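Local structure of hypothetical protein (Exiguobacterium sibiricum, 2HKV) at residues 7-12 with 91-96. The protein is of unknown function but belongs to the DinB superfamily and carries a nickel ion bound by three histidines, consistent with a metal-dependent role. Numbering follows the deposited sequence.
Sequences QALDRH and QYYQDR
In the buried half of this contact between helix 4-26 and helix 82-98, the Tyr93 hydroxyl is set against the methyls of Leu9, both residues being directed from their CA atoms at the facing helix. The tyrosine arrives end-on: its OH, and not a ring face, meets the isobutyl group, lying 3.6 Å from Leu9 CD2 and 3.8 Å from Leu9 CD1, with the two side chains crossing at about a right angle. With CG anti to the backbone N (chi1 -177°), the phenol extends from its helix into the interior. Its hydroxyl, although set against a leucine, is not left without a polar partner, because it hydrogen-bonds to the backbone carbonyl of Leu118 on helix 114-138. Leu9 also packs on Leu118 and Ala122, so helix 114-138 closes over the same patch. The two helices belong to the four-helix bundle characteristic of the DinB superfamily; the nickel ion, held by His49, His124 and His128, lies about 14 Å from the Tyr93 side chain.

The polar half involves Asp10 and Gln94, whose CA atoms, 7.2 Å apart, are the nearest across the two segments. Asp10 OD1 stands 3.8 Å from Gln94 NE2, too far for a hydrogen bond, and the carboxylate and amide planes are turned 37° apart, so any attraction between them is probably weak. Asp10 additionally packs against Trp90, Leu97 and Met98 of helix 82-98.

Within segment 91-96, one bond links two side chains and a second returns a side chain to a backbone carbonyl. Gln91 NE2 donates to Asp95 OD1 over 2.9 Å, on the syn side but 33° out of the carboxylate plane. Arg96 NH1 reaches Tyr92 O at 2.9 Å while lying over the centre of the Tyr92 ring, 3.2 Å above its plane; that carbonyl also accepts the backbone N of Arg96, from the opposite face of its plane.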
loop_
_atom_site.group_PDB
_atom_site.type_symbol
_atom_site.label_atom_id
_atom_site.label_comp_id
_atom_site.label_asym_id
_atom_site.label_seq_id
_atom_site.Cartn_x
_atom_site.Cartn_y
_atom_site.Cartn_z
ATOM N N GLN A 7 -7.567 1.017 -16.289
ATOM C CA GLN A 7 -7.607 -0.449 -16.231
ATOM C C GLN A 7 -6.775 -0.984 -15.074
ATOM O O GLN A 7 -7.205 -1.883 -14.341
ATOM C CB GLN A 7 -7.071 -1.017 -17.537
ATOM C CG GLN A 7 -6.964 -2.495 -17.547
ATOM C CD GLN A 7 -6.436 -3.075 -18.905
ATOM O OE1 GLN A 7 -5.433 -2.610 -19.508
ATOM N NE2 GLN A 7 -7.142 -4.092 -19.392
ATOM N N ALA A 8 -5.591 -0.416 -14.899
ATOM C CA ALA A 8 -4.638 -0.829 -13.848
ATOM C C ALA A 8 -5.215 -0.551 -12.468
ATOM O O ALA A 8 -5.190 -1.392 -11.563
ATOM C CB ALA A 8 -3.408 -0.084 -14.001
ATOM N N LEU A 9 -5.769 0.650 -12.311
ATOM C CA LEU A 9 -6.393 0.984 -11.045
ATOM C C LEU A 9 -7.598 0.091 -10.745
ATOM O O LEU A 9 -7.727 -0.346 -9.616
ATOM C CB LEU A 9 -6.741 2.463 -10.927
ATOM C CG LEU A 9 -5.611 3.448 -10.635
ATOM C CD1 LEU A 9 -6.065 4.922 -10.847
ATOM C CD2 LEU A 9 -5.006 3.181 -9.247
ATOM N N ASP A 10 -8.485 -0.118 -11.720
ATOM C CA ASP A 10 -9.652 -0.975 -11.519
ATOM C C ASP A 10 -9.183 -2.387 -11.076
ATOM O O ASP A 10 -9.735 -2.997 -10.149
ATOM C CB ASP A 10 -10.491 -1.014 -12.778
ATOM C CG ASP A 10 -11.781 -1.770 -12.600
ATOM O OD1 ASP A 10 -12.583 -1.353 -11.760
ATOM O OD2 ASP A 10 -11.990 -2.796 -13.291
ATOM N N ARG A 11 -8.138 -2.879 -11.708
ATOM C CA ARG A 11 -7.593 -4.227 -11.371
ATOM C C ARG A 11 -7.056 -4.294 -9.932
ATOM O O ARG A 11 -7.477 -5.128 -9.127
ATOM C CB ARG A 11 -6.517 -4.608 -12.380
ATOM C CG ARG A 11 -5.791 -5.914 -12.088
ATOM C CD ARG A 11 -4.941 -6.365 -13.233
ATOM N NE ARG A 11 -4.155 -7.561 -12.885
ATOM C CZ ARG A 11 -3.566 -8.354 -13.784
ATOM N NH1 ARG A 11 -3.653 -8.098 -15.055
ATOM N NH2 ARG A 11 -2.893 -9.435 -13.373
ATOM N N HIS A 12 -6.106 -3.418 -9.634
ATOM C CA HIS A 12 -5.355 -3.462 -8.391
ATOM C C HIS A 12 -6.139 -2.925 -7.226
ATOM O O HIS A 12 -6.075 -3.483 -6.111
ATOM C CB HIS A 12 -3.960 -2.806 -8.583
ATOM C CG HIS A 12 -3.068 -3.598 -9.487
ATOM N ND1 HIS A 12 -2.359 -4.712 -9.040
ATOM C CD2 HIS A 12 -2.820 -3.505 -10.813
ATOM C CE1 HIS A 12 -1.741 -5.265 -10.070
ATOM N NE2 HIS A 12 -2.013 -4.573 -11.158
ATOM N N GLN A 91 -17.766 1.524 -5.103
ATOM C CA GLN A 91 -18.618 2.003 -6.201
ATOM C C GLN A 91 -18.371 3.483 -6.477
ATOM O O GLN A 91 -18.327 3.926 -7.626
ATOM C CB GLN A 91 -20.097 1.778 -5.869
ATOM C CG GLN A 91 -21.010 2.046 -7.049
ATOM C CD GLN A 91 -20.663 1.146 -8.227
ATOM O OE1 GLN A 91 -20.664 -0.087 -8.102
ATOM N NE2 GLN A 91 -20.322 1.760 -9.364
ATOM N N TYR A 92 -18.200 4.255 -5.408
ATOM C CA TYR A 92 -17.972 5.675 -5.525
ATOM C C TYR A 92 -16.662 5.892 -6.275
ATOM O O TYR A 92 -16.585 6.734 -7.208
ATOM C CB TYR A 92 -17.873 6.290 -4.131
ATOM C CG TYR A 92 -17.797 7.790 -4.107
ATOM C CD1 TYR A 92 -16.588 8.435 -4.316
ATOM C CD2 TYR A 92 -18.931 8.566 -3.892
ATOM C CE1 TYR A 92 -16.485 9.809 -4.299
ATOM C CE2 TYR A 92 -18.840 9.959 -3.850
ATOM C CZ TYR A 92 -17.605 10.569 -4.065
ATOM O OH TYR A 92 -17.487 11.931 -4.050
ATOM N N TYR A 93 -15.653 5.145 -5.841
ATOM C CA TYR A 93 -14.333 5.203 -6.455
ATOM C C TYR A 93 -14.418 4.831 -7.954
ATOM O O TYR A 93 -13.835 5.498 -8.799
ATOM C CB TYR A 93 -13.360 4.301 -5.708
ATOM C CG TYR A 93 -11.894 4.340 -6.218
ATOM C CD1 TYR A 93 -11.451 3.471 -7.217
ATOM C CD2 TYR A 93 -10.971 5.241 -5.683
ATOM C CE1 TYR A 93 -10.138 3.491 -7.653
ATOM C CE2 TYR A 93 -9.645 5.271 -6.124
ATOM C CZ TYR A 93 -9.241 4.402 -7.122
ATOM O OH TYR A 93 -7.948 4.443 -7.577
ATOM N N GLN A 94 -15.109 3.752 -8.258
ATOM C CA GLN A 94 -15.185 3.303 -9.650
ATOM C C GLN A 94 -15.833 4.353 -10.517
ATOM O O GLN A 94 -15.436 4.572 -11.667
ATOM C CB GLN A 94 -15.967 2.010 -9.776
ATOM C CG GLN A 94 -15.244 0.812 -9.253
ATOM C CD GLN A 94 -16.092 -0.421 -9.394
ATOM O OE1 GLN A 94 -16.700 -0.902 -8.423
ATOM N NE2 GLN A 94 -16.191 -0.911 -10.614
ATOM N N ASP A 95 -16.837 5.036 -9.982
ATOM C CA ASP A 95 -17.499 6.053 -10.773
ATOM C C ASP A 95 -16.584 7.247 -11.051
ATOM O O ASP A 95 -16.584 7.791 -12.150
ATOM C CB ASP A 95 -18.729 6.540 -10.029
ATOM C CG ASP A 95 -19.804 5.456 -9.878
ATOM O OD1 ASP A 95 -19.686 4.360 -10.507
ATOM O OD2 ASP A 95 -20.783 5.724 -9.127
ATOM N N ARG A 96 -15.809 7.656 -10.045
ATOM C CA ARG A 96 -14.836 8.747 -10.216
ATOM C C ARG A 96 -13.684 8.311 -11.149
ATOM O O ARG A 96 -13.124 9.102 -11.939
ATOM C CB ARG A 96 -14.307 9.228 -8.863
ATOM C CG ARG A 96 -15.369 9.886 -7.945
ATOM C CD ARG A 96 -16.540 10.437 -8.719
ATOM N NE ARG A 96 -17.618 10.970 -7.889
ATOM C CZ ARG A 96 -18.536 10.261 -7.223
ATOM N NH1 ARG A 96 -18.525 8.938 -7.198
ATOM N NH2 ARG A 96 -19.479 10.912 -6.549
#